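Local coordinates for protein (sliding clamp) (Enterobacteria phage RB69, PDB 1B77) that forms a ring-shaped sliding clamp (gp45) that probably encircles DNA and tethers the phage's DNA polymerase for processive replication, at residues L11-S16 with K188-N193; R32-T37 with T99-N104; M1-D6 with I44-D49. All coordinates share one frame; numbering follows the deposited sequence.

Contact 1 (L11-S16 with K188-N193); sequences LKNFAS and KIQPGN
The backbones are nearest at Asn13 and Gln190, 6.5 Å CA to CA, where the last turn of helix 5-15 meets an irregular loop between strands 178-183 and 194-201. The contact bridges the two clamp-fold halves of a sliding-clamp subunit, the helix belonging to the N-terminal half and the loop to the C-terminal half. Asn13 makes the one strong hydrogen bond across the contact. With its CG anti to the backbone N (chi1 171°), its amide reaches across the gap, and ND2 donates to Lys188 O at 2.9 Å. The bond is fairly straight at the hydrogen (161°), and the acceptor lies close to the Asn13 amide plane, although ND2 itself sits above the plane of the Lys188 carbonyl. Both ends of this amide are occupied, because OD1 is hydrogen-bonded to the hydroxyl of Tyr216, which also meets Gln190 N. Gln190 CB packs 3.8 Å from Asn13 ND2, adding an aliphatic wall beside the amide. At the helix end, Asn13 O receives both the backbone N and the hydroxyl of Ser16. Lys188 CB lies 4.0 Å from Ser16 OG; beyond it the chain bends at chi2 and again at chi4, the last bend placing NZ for a weak 3.4 Å bond to Ser16 O.

Contact 2 (R32-T37 with T99-N104); sequences RAVNGT and TIVFPN
The long connector between the two halves of the clamp subunit passes a hairpin loop here, with Val101 and Pro103 meeting Val34 and Arg32. The loop, residues 33-37 between strands 28-32 and 38-44, contains a type I beta turn from Ala33 to Gly36, closed by Gly36 N to Ala33 O at 2.9 Å. No direct hydrogen bond joins the two segments, and the fit is mostly apolar. Pro103 presents its ring to the base of the Arg32 side chain, CG lying 3.4 Å from Arg32 CB, a snug touch. From there Arg32 CG is anti to the backbone N (chi1 174°), and the extended chain carries the guanidinium away from the connector until its edge meets Gly36 CA in plane. At the other end of the contact, the two valines cross at about a right angle and touch methyl to methyl, Val34 CG2 to Val101 CG2, at 4.2 Å. A water bridges the two backbones, donating to Val101 O at 2.9 Å and accepting weakly from Arg32 N. Arg32 O has its own donor in Asn18 ND2, and Asn18 also packs on Val101. The turn is further braced by Asn35, whose OD1 takes Thr37 N at 2.9 Å, an Asx turn. An interdomain connector linking the two halves of each subunit is a feature of sliding clamps; here it passes the turn at the end of the outermost strand 28-32.

Contact 3 (M1-D6 with I44-D49); sequences MKLSKD and ISDEID
Asp46 OD2 accepts from Ser4 N and Ser4 OG and is also hydrogen-bonded to Thr7 OG1, just past the segment. The bond from Ser4 N to OD2 is almost straight, 2.9 Å with 175° at the hydrogen, but it arrives from above the carboxylate plane. Ser4 OG, also 2.9 Å from OD2, comes in on the syn side and much nearer that plane. Ser4 is the N-cap of helix 5-15, so the carboxylate sits at the helix N-terminus, where the helix dipole would be expected to favour a negative charge. Lys2 O and Asp46 OD1, both acceptors, also lie 3.3 Å apart without a bond. The chains run roughly antiparallel, and between them a water accepts from Lys2 N and donates to Glu47 O, the latter at 2.8 Å. Farther on, the chain terminus itself is clamped: Met1 N makes a salt bridge of 2.9 Å with Asp49 OD2, meeting it on the syn side, 26° out of the carboxylate plane, and is also held by Glu72 OE2. The Met1 side chain lies beside Ile48, pointing the same way, and the bend at chi3 (-67°) brings Met1 CE to 4.0 Å from Ile48 CG1. Lys2 NZ pairs with Glu72 OE1. Two carboxylates thus share the terminal amine, which should favour its charged ammonium form, while the hydroxyl partners would be expected to help stabilise Asp46 as the carboxylate.

Overall arrangement
Helix 5-15 ties contacts 1 and 3 together: its start is fixed to residues 44-49, its far end to residues 188-193 in the C-terminal half. Their centres are about 17 Å apart, and they touch through Leu11 CD1 and Leu3 CD1 at 4.3 Å. Contact 2 touches neither: its centre is about 16 Å from that of contact 1 and 22 Å from that of contact 3, with nearest atoms about 6 and 12 Å apart. All four segments of contacts 2 and 3 fall within the N-terminal sequence family, whereas contact 1 joins the two families. None of the three is touched by another chain of the trimer, so all are contacts within one subunit, not part of the interfaces between the three chains.

Contact 1 (L11-S16 with K188-N193)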
loop_
_atom_site.group_PDB
_atom_site.type_symbol
_atom_site.label_atom_id
_atom_site.label_comp_id
_atom_site.label_asym_id
_atom_site.label_seq_id
_atom_site.Cartn_x
_atom_site.Cartn_y
_atom_site.Cartn_z
ATOM N N LEU A 11 -16.133 -4.679 16.714
ATOM C CA LEU A 11 -16.875 -5.421 15.701
ATOM C C LEU A 11 -15.975 -5.758 14.518
ATOM O O LEU A 11 -16.167 -6.772 13.843
ATOM C CB LEU A 11 -18.086 -4.612 15.221
ATOM C CG LEU A 11 -19.289 -4.690 16.157
ATOM C CD1 LEU A 11 -20.359 -3.702 15.728
ATOM C CD2 LEU A 11 -19.819 -6.135 16.153
ATOM N N LYS A 12 -14.994 -4.898 14.268
ATOM C CA LYS A 12 -14.062 -5.117 13.175
ATOM C C LYS A 12 -13.150 -6.304 13.519
ATOM O O LYS A 12 -12.772 -7.071 12.635
ATOM C CB LYS A 12 -13.236 -3.855 12.909
ATOM C CG LYS A 12 -12.742 -3.747 11.468
ATOM C CD LYS A 12 -11.976 -2.453 11.192
ATOM C CE LYS A 12 -11.574 -2.355 9.703
ATOM N NZ LYS A 12 -12.754 -2.228 8.762
ATOM N N ASN A 13 -12.806 -6.468 14.796
ATOM C CA ASN A 13 -11.975 -7.606 15.197
ATOM C C ASN A 13 -12.804 -8.882 15.032
ATOM O O ASN A 13 -12.290 -9.908 14.597
ATOM C CB ASN A 13 -11.511 -7.462 16.653
ATOM C CG ASN A 13 -10.828 -8.727 17.187
ATOM O OD1 ASN A 13 -11.394 -9.445 18.014
ATOM N ND2 ASN A 13 -9.613 -8.998 16.717
ATOM N N PHE A 14 -14.089 -8.802 15.367
ATOM C CA PHE A 14 -15.003 -9.940 15.234
ATOM C C PHE A 14 -15.148 -10.384 13.766
ATOM O O PHE A 14 -15.154 -11.583 13.472
ATOM C CB PHE A 14 -16.384 -9.583 15.814
ATOM C CG PHE A 14 -16.467 -9.661 17.327
ATOM C CD1 PHE A 14 -15.358 -9.400 18.127
ATOM C CD2 PHE A 14 -17.681 -9.970 17.950
ATOM C CE1 PHE A 14 -15.457 -9.442 19.530
ATOM C CE2 PHE A 14 -17.789 -10.014 19.344
ATOM C CZ PHE A 14 -16.672 -9.750 20.136
ATOM N N ALA A 15 -15.253 -9.425 12.846
ATOM C CA ALA A 15 -15.396 -9.747 11.426
ATOM C C ALA A 15 -14.208 -10.546 10.895
ATOM O O ALA A 15 -14.325 -11.245 9.886
ATOM C CB ALA A 15 -15.565 -8.473 10.602
ATOM N N SER A 16 -13.061 -10.441 11.558
ATOM C CA SER A 16 -11.900 -11.192 11.116
ATOM C C SER A 16 -12.037 -12.637 11.615
ATOM O O SER A 16 -11.343 -13.537 11.145
ATOM C CB SER A 16 -10.615 -10.565 11.658
ATOM O OG SER A 16 -10.491 -10.806 13.046
ATOM N N LYS A 188 -6.847 -14.593 16.656
ATOM C CA LYS A 188 -7.355 -13.325 16.125
ATOM C C LYS A 188 -7.603 -12.357 17.287
ATOM O O LYS A 188 -8.637 -11.697 17.346
ATOM C CB LYS A 188 -8.677 -13.558 15.379
ATOM C CG LYS A 188 -8.659 -14.705 14.377
ATOM C CD LYS A 188 -7.888 -14.363 13.118
ATOM C CE LYS A 188 -7.804 -15.567 12.193
ATOM N NZ LYS A 188 -9.145 -16.094 11.810
ATOM N N ILE A 189 -6.649 -12.294 18.205
ATOM C CA ILE A 189 -6.746 -11.435 19.381
ATOM C C ILE A 189 -6.275 -10.011 19.097
ATOM O O ILE A 189 -5.141 -9.809 18.672
ATOM C CB ILE A 189 -5.879 -12.005 20.526
ATOM C CG1 ILE A 189 -6.478 -13.313 21.033
ATOM C CG2 ILE A 189 -5.768 -11.006 21.653
ATOM C CD1 ILE A 189 -6.329 -14.457 20.081
ATOM N N GLN A 190 -7.128 -9.023 19.348
ATOM C CA GLN A 190 -6.733 -7.633 19.115
ATOM C C GLN A 190 -5.674 -7.217 20.147
ATOM O O GLN A 190 -5.582 -7.810 21.211
ATOM C CB GLN A 190 -7.955 -6.702 19.201
ATOM C CG GLN A 190 -8.594 -6.598 20.583
ATOM C CD GLN A 190 -9.680 -5.529 20.646
ATOM O OE1 GLN A 190 -10.117 -5.141 21.724
ATOM N NE2 GLN A 190 -10.123 -5.062 19.493
ATOM N N PRO A 191 -4.854 -6.200 19.842
ATOM C CA PRO A 191 -3.826 -5.776 20.803
ATOM C C PRO A 191 -4.322 -5.421 22.208
ATOM O O PRO A 191 -5.378 -4.827 22.375
ATOM C CB PRO A 191 -3.162 -4.592 20.101
ATOM C CG PRO A 191 -4.231 -4.089 19.182
ATOM C CD PRO A 191 -4.803 -5.365 18.633
ATOM N N GLY A 192 -3.543 -5.809 23.216
ATOM C CA GLY A 192 -3.906 -5.535 24.601
ATOM C C GLY A 192 -3.274 -6.498 25.597
ATOM O O GLY A 192 -2.517 -7.396 25.210
ATOM N N ASN A 193 -3.579 -6.299 26.881
ATOM C CA ASN A 193 -3.074 -7.145 27.960
ATOM C C ASN A 193 -4.140 -8.200 28.251
ATOM O O ASN A 193 -5.328 -7.881 28.371
ATOM C CB ASN A 193 -2.834 -6.318 29.223
ATOM C CG ASN A 193 -1.791 -5.235 29.027
ATOM O OD1 ASN A 193 -0.621 -5.520 28.780
ATOM N ND2 ASN A 193 -2.214 -3.986 29.140
#

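Contact 2 (R32-T37 with T99-N104)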
loop_
_atom_site.group_PDB
_atom_site.type_symbol
_atom_site.label_atom_id
_atom_site.label_comp_id
_atom_site.label_asym_id
_atom_site.label_seq_id
_atom_site.Cartn_x
_atom_site.Cartn_y
_atom_site.Cartn_z
ATOM N N ARG A 32 -18.624 -16.495 16.543
ATOM C CA ARG A 32 -17.865 -17.729 16.569
ATOM C C ARG A 32 -17.503 -18.083 15.134
ATOM O O ARG A 32 -18.311 -17.894 14.224
ATOM C CB ARG A 32 -18.685 -18.845 17.219
ATOM C CG ARG A 32 -18.014 -20.204 17.160
ATOM C CD ARG A 32 -18.647 -21.208 18.121
ATOM N NE ARG A 32 -18.055 -22.529 17.944
ATOM C CZ ARG A 32 -18.282 -23.578 18.731
ATOM N NH1 ARG A 32 -19.101 -23.473 19.773
ATOM N NH2 ARG A 32 -17.690 -24.739 18.473
ATOM N N ALA A 33 -16.287 -18.583 14.939
ATOM C CA ALA A 33 -15.812 -18.948 13.612
ATOM C C ALA A 33 -16.639 -20.078 12.999
ATOM O O ALA A 33 -17.219 -20.905 13.707
ATOM C CB ALA A 33 -14.344 -19.353 13.681
ATOM N N VAL A 34 -16.698 -20.092 11.675
ATOM C CA VAL A 34 -17.429 -21.121 10.961
ATOM C C VAL A 34 -16.903 -22.495 11.356
ATOM O O VAL A 34 -17.676 -23.431 11.518
ATOM C CB VAL A 34 -17.284 -20.939 9.431
ATOM C CG1 VAL A 34 -17.908 -22.128 8.691
ATOM C CG2 VAL A 34 -17.971 -19.642 9.007
ATOM N N ASN A 35 -15.586 -22.612 11.525
ATOM C CA ASN A 35 -14.968 -23.888 11.889
ATOM C C ASN A 35 -14.986 -24.140 13.396
ATOM O O ASN A 35 -14.410 -25.116 13.877
ATOM C CB ASN A 35 -13.529 -23.957 11.383
ATOM C CG ASN A 35 -12.636 -22.911 12.028
ATOM O OD1 ASN A 35 -12.930 -22.417 13.110
ATOM N ND2 ASN A 35 -11.524 -22.596 11.378
ATOM N N GLY A 36 -15.647 -23.251 14.135
ATOM C CA GLY A 36 -15.770 -23.406 15.576
ATOM C C GLY A 36 -14.537 -23.305 16.453
ATOM O O GLY A 36 -14.635 -23.512 17.664
ATOM N N THR A 37 -13.385 -22.980 15.877
ATOM C CA THR A 37 -12.149 -22.877 16.648
ATOM C C THR A 37 -12.017 -21.635 17.540
ATOM O O THR A 37 -11.440 -21.705 18.628
ATOM C CB THR A 37 -10.929 -22.903 15.729
ATOM O OG1 THR A 37 -10.953 -21.745 14.879
ATOM C CG2 THR A 37 -10.941 -24.152 14.879
ATOM N N THR A 99 -27.824 -18.082 6.440
ATOM C CA THR A 99 -26.623 -17.851 5.624
ATOM C C THR A 99 -25.378 -17.409 6.379
ATOM O O THR A 99 -24.380 -17.031 5.761
ATOM C CB THR A 99 -26.862 -16.809 4.502
ATOM O OG1 THR A 99 -27.104 -15.525 5.085
ATOM C CG2 THR A 99 -28.045 -17.219 3.635
ATOM N N ILE A 100 -25.435 -17.431 7.705
ATOM C CA ILE A 100 -24.281 -17.071 8.523
ATOM C C ILE A 100 -24.211 -18.047 9.681
ATOM O O ILE A 100 -25.219 -18.656 10.035
ATOM C CB ILE A 100 -24.399 -15.660 9.113
ATOM C CG1 ILE A 100 -25.616 -15.584 10.031
ATOM C CG2 ILE A 100 -24.483 -14.643 7.998
ATOM C CD1 ILE A 100 -25.685 -14.311 10.837
ATOM N N VAL A 101 -23.027 -18.208 10.264
ATOM C CA VAL A 101 -22.868 -19.108 11.401
ATOM C C VAL A 101 -22.743 -18.244 12.643
ATOM O O VAL A 101 -22.002 -17.260 12.640
ATOM C CB VAL A 101 -21.615 -19.992 11.246
ATOM C CG1 VAL A 101 -21.381 -20.804 12.517
ATOM C CG2 VAL A 101 -21.794 -20.918 10.066
ATOM N N PHE A 102 -23.462 -18.601 13.702
ATOM C CA PHE A 102 -23.433 -17.802 14.920
ATOM C C PHE A 102 -23.714 -18.610 16.184
ATOM O O PHE A 102 -24.361 -19.655 16.134
ATOM C CB PHE A 102 -24.465 -16.677 14.803
ATOM C CG PHE A 102 -25.893 -17.172 14.698
ATOM C CD1 PHE A 102 -26.645 -17.434 15.844
ATOM C CD2 PHE A 102 -26.480 -17.388 13.452
ATOM C CE1 PHE A 102 -27.957 -17.904 15.751
ATOM C CE2 PHE A 102 -27.784 -17.858 13.351
ATOM C CZ PHE A 102 -28.527 -18.115 14.498
ATOM N N PRO A 103 -23.230 -18.129 17.337
ATOM C CA PRO A 103 -23.424 -18.780 18.636
ATOM C C PRO A 103 -24.883 -18.588 19.065
ATOM O O PRO A 103 -25.384 -17.461 19.048
ATOM C CB PRO A 103 -22.473 -18.009 19.553
ATOM C CG PRO A 103 -21.437 -17.456 18.617
ATOM C CD PRO A 103 -22.280 -17.010 17.463
ATOM N N ASN A 104 -25.569 -19.661 19.449
ATOM C CA ASN A 104 -26.969 -19.523 19.874
ATOM C C ASN A 104 -27.040 -19.067 21.331
ATOM O O ASN A 104 -28.076 -18.605 21.803
ATOM C CB ASN A 104 -27.737 -20.847 19.706
ATOM C CG ASN A 104 -27.235 -21.952 20.634
ATOM O OD1 ASN A 104 -27.840 -23.023 20.720
ATOM N ND2 ASN A 104 -26.129 -21.703 21.321
HETATM O O HOH W 1 -21.203 -15.316 14.685
#

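Contact 3 (M1-D6 with I44-D49)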
loop_
_atom_site.group_PDB
_atom_site.type_symbol
_atom_site.label_atom_id
_atom_site.label_comp_id
_atom_site.label_asym_id
_atom_site.label_seq_id
_atom_site.Cartn_x
_atom_site.Cartn_y
_atom_site.Cartn_z
ATOM N N MET A 1 -30.725 2.470 16.826
ATOM C CA MET A 1 -29.496 2.309 17.652
ATOM C C MET A 1 -28.328 3.072 17.044
ATOM O O MET A 1 -28.374 3.481 15.886
ATOM C CB MET A 1 -29.108 0.834 17.752
ATOM C CG MET A 1 -28.686 0.233 16.427
ATOM S SD MET A 1 -27.898 -1.365 16.610
ATOM C CE MET A 1 -26.436 -0.883 17.447
ATOM N N LYS A 2 -27.278 3.252 17.837
ATOM C CA LYS A 2 -26.085 3.939 17.379
ATOM C C LYS A 2 -24.854 3.113 17.712
ATOM O O LYS A 2 -24.811 2.433 18.732
ATOM C CB LYS A 2 -25.974 5.320 18.030
ATOM C CG LYS A 2 -27.076 6.288 17.626
ATOM C CD LYS A 2 -26.824 7.676 18.198
ATOM C CE LYS A 2 -27.875 8.688 17.743
ATOM N NZ LYS A 2 -29.241 8.411 18.281
ATOM N N LEU A 3 -23.856 3.160 16.838
ATOM C CA LEU A 3 -22.622 2.431 17.070
ATOM C C LEU A 3 -21.462 3.407 17.197
ATOM O O LEU A 3 -21.157 4.144 16.262
ATOM C CB LEU A 3 -22.350 1.454 15.926
ATOM C CG LEU A 3 -23.340 0.295 15.811
ATOM C CD1 LEU A 3 -23.006 -0.547 14.594
ATOM C CD2 LEU A 3 -23.287 -0.545 17.081
ATOM N N SER A 4 -20.829 3.415 18.364
ATOM C CA SER A 4 -19.690 4.291 18.613
ATOM C C SER A 4 -18.446 3.668 17.985
ATOM O O SER A 4 -18.449 2.490 17.620
ATOM C CB SER A 4 -19.477 4.467 20.118
ATOM O OG SER A 4 -19.216 3.221 20.737
ATOM N N LYS A 5 -17.384 4.462 17.867
ATOM C CA LYS A 5 -16.137 3.992 17.276
ATOM C C LYS A 5 -15.484 2.857 18.062
ATOM O O LYS A 5 -14.817 1.999 17.482
ATOM C CB LYS A 5 -15.157 5.160 17.118
ATOM C CG LYS A 5 -15.504 6.110 15.969
ATOM C CD LYS A 5 -14.534 5.951 14.799
ATOM C CE LYS A 5 -14.965 6.793 13.599
ATOM N NZ LYS A 5 -13.969 6.737 12.481
ATOM N N ASP A 6 -15.663 2.854 19.380
ATOM C CA ASP A 6 -15.099 1.792 20.211
ATOM C C ASP A 6 -15.795 0.473 19.883
ATOM O O ASP A 6 -15.149 -0.565 19.708
ATOM C CB ASP A 6 -15.293 2.100 21.693
ATOM C CG ASP A 6 -14.394 3.208 22.174
ATOM O OD1 ASP A 6 -13.153 3.060 22.056
ATOM O OD2 ASP A 6 -14.934 4.222 22.674
ATOM N N ILE A 44 -20.623 -3.941 25.437
ATOM C CA ILE A 44 -20.433 -2.663 24.762
ATOM C C ILE A 44 -21.239 -1.555 25.428
ATOM O O ILE A 44 -22.137 -1.826 26.227
ATOM C CB ILE A 44 -20.831 -2.763 23.263
ATOM C CG1 ILE A 44 -22.245 -3.331 23.130
ATOM C CG2 ILE A 44 -19.833 -3.638 22.523
ATOM C CD1 ILE A 44 -22.744 -3.452 21.691
ATOM N N SER A 45 -20.923 -0.306 25.097
ATOM C CA SER A 45 -21.620 0.829 25.692
ATOM C C SER A 45 -22.851 1.251 24.897
ATOM O O SER A 45 -23.624 2.102 25.345
ATOM C CB SER A 45 -20.665 2.017 25.836
ATOM O OG SER A 45 -20.122 2.381 24.577
ATOM N N ASP A 46 -23.029 0.658 23.720
ATOM C CA ASP A 46 -24.171 0.967 22.870
ATOM C C ASP A 46 -25.269 -0.063 23.080
ATOM O O ASP A 46 -24.995 -1.225 23.394
ATOM C CB ASP A 46 -23.753 0.973 21.398
ATOM C CG ASP A 46 -22.728 2.044 21.092
ATOM O OD1 ASP A 46 -23.019 3.223 21.373
ATOM O OD2 ASP A 46 -21.641 1.714 20.574
ATOM N N GLU A 47 -26.515 0.356 22.898
ATOM C CA GLU A 47 -27.633 -0.552 23.076
ATOM C C GLU A 47 -28.188 -1.006 21.733
ATOM O O GLU A 47 -28.653 -0.183 20.951
ATOM C CB GLU A 47 -28.748 0.123 23.873
ATOM C CG GLU A 47 -29.938 -0.795 24.108
ATOM C CD GLU A 47 -29.637 -1.894 25.101
ATOM O OE1 GLU A 47 -28.442 -2.234 25.277
ATOM O OE2 GLU A 47 -30.587 -2.452 25.708
ATOM N N ILE A 48 -28.131 -2.306 21.460
ATOM C CA ILE A 48 -28.672 -2.830 20.210
ATOM C C ILE A 48 -30.185 -2.931 20.412
ATOM O O ILE A 48 -30.643 -3.630 21.320
ATOM C CB ILE A 48 -28.100 -4.217 19.903
ATOM C CG1 ILE A 48 -26.584 -4.113 19.720
ATOM C CG2 ILE A 48 -28.777 -4.798 18.681
ATOM C CD1 ILE A 48 -25.891 -5.441 19.498
ATOM N N ASP A 49 -30.956 -2.238 19.573
ATOM C CA ASP A 49 -32.411 -2.226 19.721
ATOM C C ASP A 49 -33.246 -3.003 18.715
ATOM O O ASP A 49 -34.453 -2.802 18.616
ATOM C CB ASP A 49 -32.917 -0.782 19.814
ATOM C CG ASP A 49 -32.534 0.060 18.609
ATOM O OD1 ASP A 49 -32.153 -0.515 17.565
ATOM O OD2 ASP A 49 -32.633 1.305 18.711
HETATM O O HOH W 2 -27.820 2.438 20.536
#